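Local structure of butyryl-CoA dehydrogenase (Marinomonas mediterranea, 6CY8) at residues His176-Gln181 and Gln230-Phe235; Thr91-Met96 and Asp240-Cys245. The protein belongs to the acyl-CoA dehydrogenase family of flavoproteins and holds FAD, with a 4'-phosphopantetheine group bound nearby. All coordinates share one frame; numbering follows the deposited sequence.

Contact 1 of 2, residues His176-Gln181 and Gln230-Phe235; sequences HGYLGQ and QGARIF. With PNS (4'-phosphopantetheine), chain D.
The start of helix 231-246 docks on the turn that joins two strands of the middle domain, through Gln-181 and Gly-231. Gly-231 N, in the helix's first turn, donates to Gln-181 O (2.6 Å); a residue without a side chain fits here, since a CB would probably point toward the Gln-181 carbonyl. The small methyl of Ala-232 points toward the turn and meets both Tyr-178 O and Gln-181 OE1, while the amide nitrogen of Gln-181 bonds Ile-134 O. With CG anti to the backbone N (chi1 159°), the Tyr-178 side chain reaches the helix, CD1 lying 3.9 Å from Ala-232 CB. Its phenol oxygen OH accepts a bent hydrogen bond from Arg-233 NH1 (2.5 Å, 137°), which comes at the ring's edge. The hydroxyl lies near the guanidinium plane, though ring and guanidinium stand 84° apart. A bend at chi3 folds the arginine back to this meeting, and its NH2 makes a salt bridge with Glu-55 of the neighbouring Alpha/beta hydrolase fold protein chain. Farther along the helix, Phe-235 CZ is 3.5 Å from C42 of 4'-phosphopantetheine. Gln-181 opens strand 181-187, whose preceding turn bonds back to Thr-172 just past strand 165-171, and Ile-234 packs on helix 81-101.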
loop_
_atom_site.group_PDB
_atom_site.type_symbol
_atom_site.label_atom_id
_atom_site.label_comp_id
_atom_site.label_asym_id
_atom_site.label_seq_id
_atom_site.Cartn_x
_atom_site.Cartn_y
_atom_site.Cartn_z
ATOM N N HIS A 176 -1.059 -32.753 28.750
ATOM C CA HIS A 176 -0.269 -33.018 27.555
ATOM C C HIS A 176 -0.306 -31.859 26.548
ATOM O O HIS A 176 0.242 -31.993 25.445
ATOM C CB HIS A 176 -0.740 -34.323 26.908
ATOM C CG HIS A 176 -0.489 -35.538 27.753
ATOM N ND1 HIS A 176 -1.059 -36.765 27.487
ATOM C CD2 HIS A 176 0.274 -35.710 28.858
ATOM C CE1 HIS A 176 -0.658 -37.639 28.392
ATOM N NE2 HIS A 176 0.151 -37.024 29.235
ATOM N N GLY A 177 -0.937 -30.736 26.910
ATOM C CA GLY A 177 -0.998 -29.522 26.114
ATOM C C GLY A 177 -1.320 -29.674 24.637
ATOM O O GLY A 177 -2.367 -30.209 24.254
ATOM N N TYR A 178 -0.400 -29.192 23.798
ATOM C CA TYR A 178 -0.525 -29.319 22.353
ATOM C C TYR A 178 -0.869 -30.740 21.931
ATOM O O TYR A 178 -1.451 -30.937 20.856
ATOM C CB TYR A 178 0.783 -28.818 21.721
ATOM C CG TYR A 178 1.127 -29.266 20.311
ATOM C CD1 TYR A 178 0.348 -28.890 19.216
ATOM C CD2 TYR A 178 2.283 -30.009 20.071
ATOM C CE1 TYR A 178 0.689 -29.287 17.918
ATOM C CE2 TYR A 178 2.636 -30.412 18.789
ATOM C CZ TYR A 178 1.838 -30.048 17.713
ATOM O OH TYR A 178 2.197 -30.453 16.439
ATOM N N LEU A 179 -0.570 -31.736 22.766
ATOM C CA LEU A 179 -0.883 -33.124 22.448
ATOM C C LEU A 179 -2.013 -33.696 23.310
ATOM O O LEU A 179 -2.223 -34.912 23.307
ATOM C CB LEU A 179 0.379 -33.976 22.563
ATOM C CG LEU A 179 1.475 -33.542 21.579
ATOM C CD1 LEU A 179 2.637 -34.524 21.541
ATOM C CD2 LEU A 179 0.906 -33.359 20.179
ATOM N N GLY A 180 -2.767 -32.843 24.014
ATOM C CA GLY A 180 -3.849 -33.289 24.882
ATOM C C GLY A 180 -5.255 -33.162 24.310
ATOM O O GLY A 180 -6.231 -32.973 25.055
ATOM N N GLN A 181 -5.372 -33.291 22.986
ATOM C CA GLN A 181 -6.594 -32.981 22.270
ATOM C C GLN A 181 -6.916 -34.114 21.312
ATOM O O GLN A 181 -6.022 -34.642 20.652
ATOM C CB GLN A 181 -6.453 -31.665 21.487
ATOM C CG GLN A 181 -6.126 -30.448 22.328
ATOM C CD GLN A 181 -5.952 -29.204 21.484
ATOM O OE1 GLN A 181 -5.954 -29.281 20.250
ATOM N NE2 GLN A 181 -5.813 -28.041 22.140
ATOM N N GLN A 230 -4.023 -36.864 19.343
ATOM C CA GLN A 230 -3.596 -36.510 17.999
ATOM C C GLN A 230 -4.364 -35.320 17.411
ATOM O O GLN A 230 -4.046 -34.890 16.302
ATOM C CB GLN A 230 -3.782 -37.719 17.078
ATOM C CG GLN A 230 -2.553 -38.534 16.780
ATOM C CD GLN A 230 -2.732 -39.414 15.541
ATOM O OE1 GLN A 230 -3.352 -40.478 15.604
ATOM N NE2 GLN A 230 -2.198 -38.958 14.402
ATOM N N GLY A 231 -5.365 -34.791 18.120
ATOM C CA GLY A 231 -6.316 -33.885 17.493
ATOM C C GLY A 231 -5.682 -32.635 16.913
ATOM O O GLY A 231 -6.012 -32.226 15.797
ATOM N N ALA A 232 -4.762 -32.013 17.656
ATOM C CA ALA A 232 -4.167 -30.767 17.189
ATOM C C ALA A 232 -3.447 -30.945 15.861
ATOM O O ALA A 232 -3.464 -30.035 15.021
ATOM C CB ALA A 232 -3.216 -30.207 18.242
ATOM N N ARG A 233 -2.824 -32.100 15.643
ATOM C CA ARG A 233 -2.148 -32.345 14.373
ATOM C C ARG A 233 -3.121 -32.825 13.305
ATOM O O ARG A 233 -2.934 -32.524 12.121
ATOM C CB ARG A 233 -1.003 -33.345 14.571
ATOM C CG ARG A 233 0.096 -32.816 15.511
ATOM C CD ARG A 233 1.199 -33.831 15.780
ATOM N NE ARG A 233 2.016 -34.075 14.598
ATOM C CZ ARG A 233 2.967 -33.250 14.162
ATOM N NH1 ARG A 233 3.236 -32.112 14.819
ATOM N NH2 ARG A 233 3.649 -33.566 13.064
ATOM N N ILE A 234 -4.173 -33.544 13.693
ATOM C CA ILE A 234 -5.237 -33.813 12.735
ATOM C C ILE A 234 -5.855 -32.500 12.274
ATOM O O ILE A 234 -6.126 -32.310 11.082
ATOM C CB ILE A 234 -6.286 -34.777 13.326
ATOM C CG1 ILE A 234 -5.733 -36.206 13.284
ATOM C CG2 ILE A 234 -7.602 -34.707 12.538
ATOM C CD1 ILE A 234 -6.544 -37.217 14.055
ATOM N N PHE A 235 -6.034 -31.548 13.194
ATOM C CA PHE A 235 -6.552 -30.251 12.780
ATOM C C PHE A 235 -5.602 -29.556 11.811
ATOM O O PHE A 235 -6.018 -29.101 10.739
ATOM C CB PHE A 235 -6.820 -29.344 13.968
ATOM C CG PHE A 235 -7.466 -28.071 13.560
ATOM C CD1 PHE A 235 -8.727 -28.103 12.968
ATOM C CD2 PHE A 235 -6.810 -26.856 13.681
ATOM C CE1 PHE A 235 -9.337 -26.941 12.549
ATOM C CE2 PHE A 235 -7.424 -25.666 13.262
ATOM C CZ PHE A 235 -8.685 -25.709 12.702
HETATM O O23 PNS D . 1.366 -26.266 14.576
HETATM P P24 PNS D . 0.124 -25.934 13.859
HETATM O O25 PNS D . 0.502 -26.166 12.399
HETATM O O26 PNS D . -0.975 -26.856 14.365
HETATM O O27 PNS D . -0.232 -24.342 14.030
HETATM C C28 PNS D . -1.051 -23.965 15.075
HETATM C C29 PNS D . -1.112 -22.439 15.175
HETATM C C30 PNS D . -0.287 -21.970 16.382
HETATM C C31 PNS D . -0.577 -21.728 13.920
HETATM C C32 PNS D . -2.605 -22.218 15.440
HETATM O O33 PNS D . -2.777 -21.198 16.387
HETATM C C34 PNS D . -3.496 -22.050 14.188
HETATM O O35 PNS D . -3.292 -22.607 13.151
HETATM N N36 PNS D . -4.685 -21.235 14.292
HETATM C C37 PNS D . -5.547 -21.089 13.136
HETATM C C38 PNS D . -7.026 -21.165 13.515
HETATM C C39 PNS D . -7.863 -21.794 12.414
HETATM O O40 PNS D . -7.260 -22.042 11.412
HETATM N N41 PNS D . -9.303 -22.089 12.552
HETATM C C42 PNS D . -9.951 -22.736 11.401
HETATM C C43 PNS D . -11.407 -23.258 11.491
HETATM S S44 PNS D . -12.291 -22.234 10.233
#

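Contact 2 of 2, residues Thr91-Met96 and Asp240-Cys245; sequences TFACSM and DWERCC. With PNS (4'-phosphopantetheine), chain D.
Trp-241 presents one face of its indole to Met-96, whose methyl CE sits 3.7 Å from the centroid of the six-membered ring in a CH-pi contact. Bends at chi2 and chi3 (-50° and -63°) curl the flexible thioether back over the aromatic surface, which suits methionine to this place. Trp-241 CB also meets Phe-92 CB at 4.0 Å, and the indole NE1 donates to Glu-100. Glu-242 comes next: its OE1 lies 3.4 Å from the small methyl CB of Ala-93, while OE2 is hydrogen-bonded to Ser-363. Here helix 81-101 of the N-terminal domain and helix 231-246 of the C-terminal domain run roughly antiparallel, their local axes 149° apart and 8.0 Å at closest approach, within the helical framework of the acyl-CoA dehydrogenase fold. Arg-243 turns to the ligand instead: its extended chain brings NH2 to O35 of 4'-phosphopantetheine (3.1 Å) and, weakly, to O40, and its NE is held by Ser-363 O. Cys-245, small enough to suit a ring face, sets CB 3.6 Å from the Phe-92 centroid in a CH-pi contact, with SG in an oblique sulfur-aromatic contact at 4.5 Å. Thr-91 CG2 occupies the opposite face of that phenyl ring.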
loop_
_atom_site.group_PDB
_atom_site.type_symbol
_atom_site.label_atom_id
_atom_site.label_comp_id
_atom_site.label_asym_id
_atom_site.label_seq_id
_atom_site.Cartn_x
_atom_site.Cartn_y
_atom_site.Cartn_z
ATOM N N THR A 91 -16.020 -30.876 2.555
ATOM C CA THR A 91 -15.097 -31.819 1.940
ATOM C C THR A 91 -13.695 -31.755 2.543
ATOM O O THR A 91 -13.073 -32.796 2.771
ATOM C CB THR A 91 -15.022 -31.567 0.438
ATOM O OG1 THR A 91 -16.315 -31.800 -0.139
ATOM C CG2 THR A 91 -13.976 -32.491 -0.200
ATOM N N PHE A 92 -13.159 -30.563 2.795
ATOM C CA PHE A 92 -11.748 -30.494 3.145
ATOM C C PHE A 92 -11.484 -30.355 4.630
ATOM O O PHE A 92 -10.418 -30.769 5.080
ATOM C CB PHE A 92 -11.069 -29.354 2.385
ATOM C CG PHE A 92 -11.124 -29.540 0.911
ATOM C CD1 PHE A 92 -10.321 -30.484 0.290
ATOM C CD2 PHE A 92 -12.030 -28.823 0.147
ATOM C CE1 PHE A 92 -10.401 -30.681 -1.072
ATOM C CE2 PHE A 92 -12.107 -29.015 -1.217
ATOM C CZ PHE A 92 -11.299 -29.947 -1.828
ATOM N N ALA A 93 -12.412 -29.810 5.410
ATOM C CA ALA A 93 -12.219 -29.784 6.857
ATOM C C ALA A 93 -12.803 -31.006 7.552
ATOM O O ALA A 93 -12.482 -31.252 8.722
ATOM C CB ALA A 93 -12.833 -28.516 7.468
ATOM N N CYS A 94 -13.643 -31.776 6.862
ATOM C CA CYS A 94 -14.339 -32.902 7.473
ATOM C C CYS A 94 -14.094 -34.206 6.721
ATOM O O CYS A 94 -13.573 -35.162 7.308
ATOM C CB CYS A 94 -15.830 -32.582 7.551
ATOM S SG CYS A 94 -16.210 -31.026 8.402
ATOM N N SER A 95 -14.436 -34.278 5.432
ATOM C CA SER A 95 -14.250 -35.523 4.699
ATOM C C SER A 95 -12.794 -35.958 4.704
ATOM O O SER A 95 -12.499 -37.139 4.902
ATOM C CB SER A 95 -14.750 -35.386 3.261
ATOM O OG SER A 95 -16.164 -35.435 3.195
ATOM N N MET A 96 -11.865 -35.019 4.499
ATOM C CA MET A 96 -10.459 -35.408 4.403
ATOM C C MET A 96 -9.898 -35.922 5.728
ATOM O O MET A 96 -9.305 -37.014 5.734
ATOM C CB MET A 96 -9.638 -34.251 3.835
ATOM C CG MET A 96 -9.958 -33.931 2.377
ATOM S SD MET A 96 -9.954 -35.353 1.248
ATOM C CE MET A 96 -8.248 -35.903 1.348
ATOM N N ASP A 240 -4.440 -27.785 6.351
ATOM C CA ASP A 240 -3.632 -27.839 5.140
ATOM C C ASP A 240 -4.489 -28.135 3.920
ATOM O O ASP A 240 -4.183 -27.674 2.819
ATOM C CB ASP A 240 -2.516 -28.874 5.271
ATOM C CG ASP A 240 -1.324 -28.550 4.377
ATOM O OD1 ASP A 240 -0.678 -27.508 4.623
ATOM O OD2 ASP A 240 -1.038 -29.320 3.428
ATOM N N TRP A 241 -5.567 -28.896 4.094
ATOM C CA TRP A 241 -6.487 -29.134 2.990
ATOM C C TRP A 241 -7.372 -27.917 2.729
ATOM O O TRP A 241 -7.494 -27.470 1.584
ATOM C CB TRP A 241 -7.331 -30.379 3.275
ATOM C CG TRP A 241 -6.595 -31.665 3.021
ATOM C CD1 TRP A 241 -6.053 -32.502 3.959
ATOM C CD2 TRP A 241 -6.313 -32.258 1.743
ATOM N NE1 TRP A 241 -5.457 -33.576 3.346
ATOM C CE2 TRP A 241 -5.604 -33.457 1.988
ATOM C CE3 TRP A 241 -6.596 -31.897 0.417
ATOM C CZ2 TRP A 241 -5.166 -34.300 0.954
ATOM C CZ3 TRP A 241 -6.169 -32.740 -0.616
ATOM C CH2 TRP A 241 -5.463 -33.927 -0.336
ATOM N N GLU A 242 -7.981 -27.359 3.785
ATOM C CA GLU A 242 -8.889 -26.228 3.621
ATOM C C GLU A 242 -8.153 -24.992 3.107
ATOM O O GLU A 242 -8.608 -24.338 2.161
ATOM C CB GLU A 242 -9.601 -25.931 4.939
ATOM C CG GLU A 242 -11.005 -25.376 4.784
ATOM C CD GLU A 242 -11.547 -24.807 6.089
ATOM O OE1 GLU A 242 -12.593 -25.293 6.583
ATOM O OE2 GLU A 242 -10.930 -23.867 6.633
ATOM N N ARG A 243 -6.992 -24.670 3.689
ATOM C CA ARG A 243 -6.286 -23.467 3.255
ATOM C C ARG A 243 -5.756 -23.607 1.839
ATOM O O ARG A 243 -5.598 -22.602 1.143
ATOM C CB ARG A 243 -5.122 -23.131 4.187
ATOM C CG ARG A 243 -5.492 -22.654 5.558
ATOM C CD ARG A 243 -4.301 -22.850 6.508
ATOM N NE ARG A 243 -4.655 -22.647 7.911
ATOM C CZ ARG A 243 -3.848 -22.925 8.935
ATOM N NH1 ARG A 243 -2.640 -23.432 8.710
ATOM N NH2 ARG A 243 -4.249 -22.702 10.182
ATOM N N CYS A 244 -5.449 -24.827 1.405
ATOM C CA CYS A 244 -4.960 -25.008 0.046
ATOM C C CYS A 244 -6.109 -25.026 -0.960
ATOM O O CYS A 244 -6.116 -24.248 -1.924
ATOM C CB CYS A 244 -4.148 -26.299 -0.061
ATOM S SG CYS A 244 -3.490 -26.650 -1.737
ATOM N N CYS A 245 -7.100 -25.894 -0.737
ATOM C CA CYS A 245 -8.064 -26.211 -1.782
ATOM C C CYS A 245 -9.298 -25.330 -1.752
ATOM O O CYS A 245 -9.838 -25.009 -2.816
ATOM C CB CYS A 245 -8.476 -27.680 -1.676
ATOM S SG CYS A 245 -7.074 -28.842 -1.880
HETATM O O23 PNS D . 1.366 -26.266 14.576
HETATM P P24 PNS D . 0.124 -25.934 13.859
HETATM O O25 PNS D . 0.502 -26.166 12.399
HETATM O O26 PNS D . -0.975 -26.856 14.365
HETATM O O27 PNS D . -0.232 -24.342 14.030
HETATM C C28 PNS D . -1.051 -23.965 15.075
HETATM C C29 PNS D . -1.112 -22.439 15.175
HETATM C C30 PNS D . -0.287 -21.970 16.382
HETATM C C31 PNS D . -0.577 -21.728 13.920
HETATM C C32 PNS D . -2.605 -22.218 15.440
HETATM O O33 PNS D . -2.777 -21.198 16.387
HETATM C C34 PNS D . -3.496 -22.050 14.188
HETATM O O35 PNS D . -3.292 -22.607 13.151
HETATM N N36 PNS D . -4.685 -21.235 14.292
HETATM C C37 PNS D . -5.547 -21.089 13.136
HETATM C C38 PNS D . -7.026 -21.165 13.515
HETATM C C39 PNS D . -7.863 -21.794 12.414
HETATM O O40 PNS D . -7.260 -22.042 11.412
HETATM N N41 PNS D . -9.303 -22.089 12.552
HETATM C C42 PNS D . -9.951 -22.736 11.401
HETATM C C43 PNS D . -11.407 -23.258 11.491
HETATM S S44 PNS D . -12.291 -22.234 10.233
#

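Overall arrangement
Both contacts draw on helix 231-246: contact 1 joins its N-terminal end to the turn before strand 181-187 and to that strand's first residue, and contact 2 packs its later turns on helix 81-101. Along the chain, contact 1 is nested inside the loop closed by contact 2. Their centres are 18 Å apart and their nearest atoms about 5 Å, so the two do not touch, yet both reach 4'-phosphopantetheine, contact 1 with an aromatic edge and contact 2 with a guanidinium group; Ser-132 O is also hydrogen-bonded to 4'-phosphopantetheine. FAD lies nearer contact 2, about 6 Å from the Glu-242 side chain, against about 12 Å from that of Gln-181.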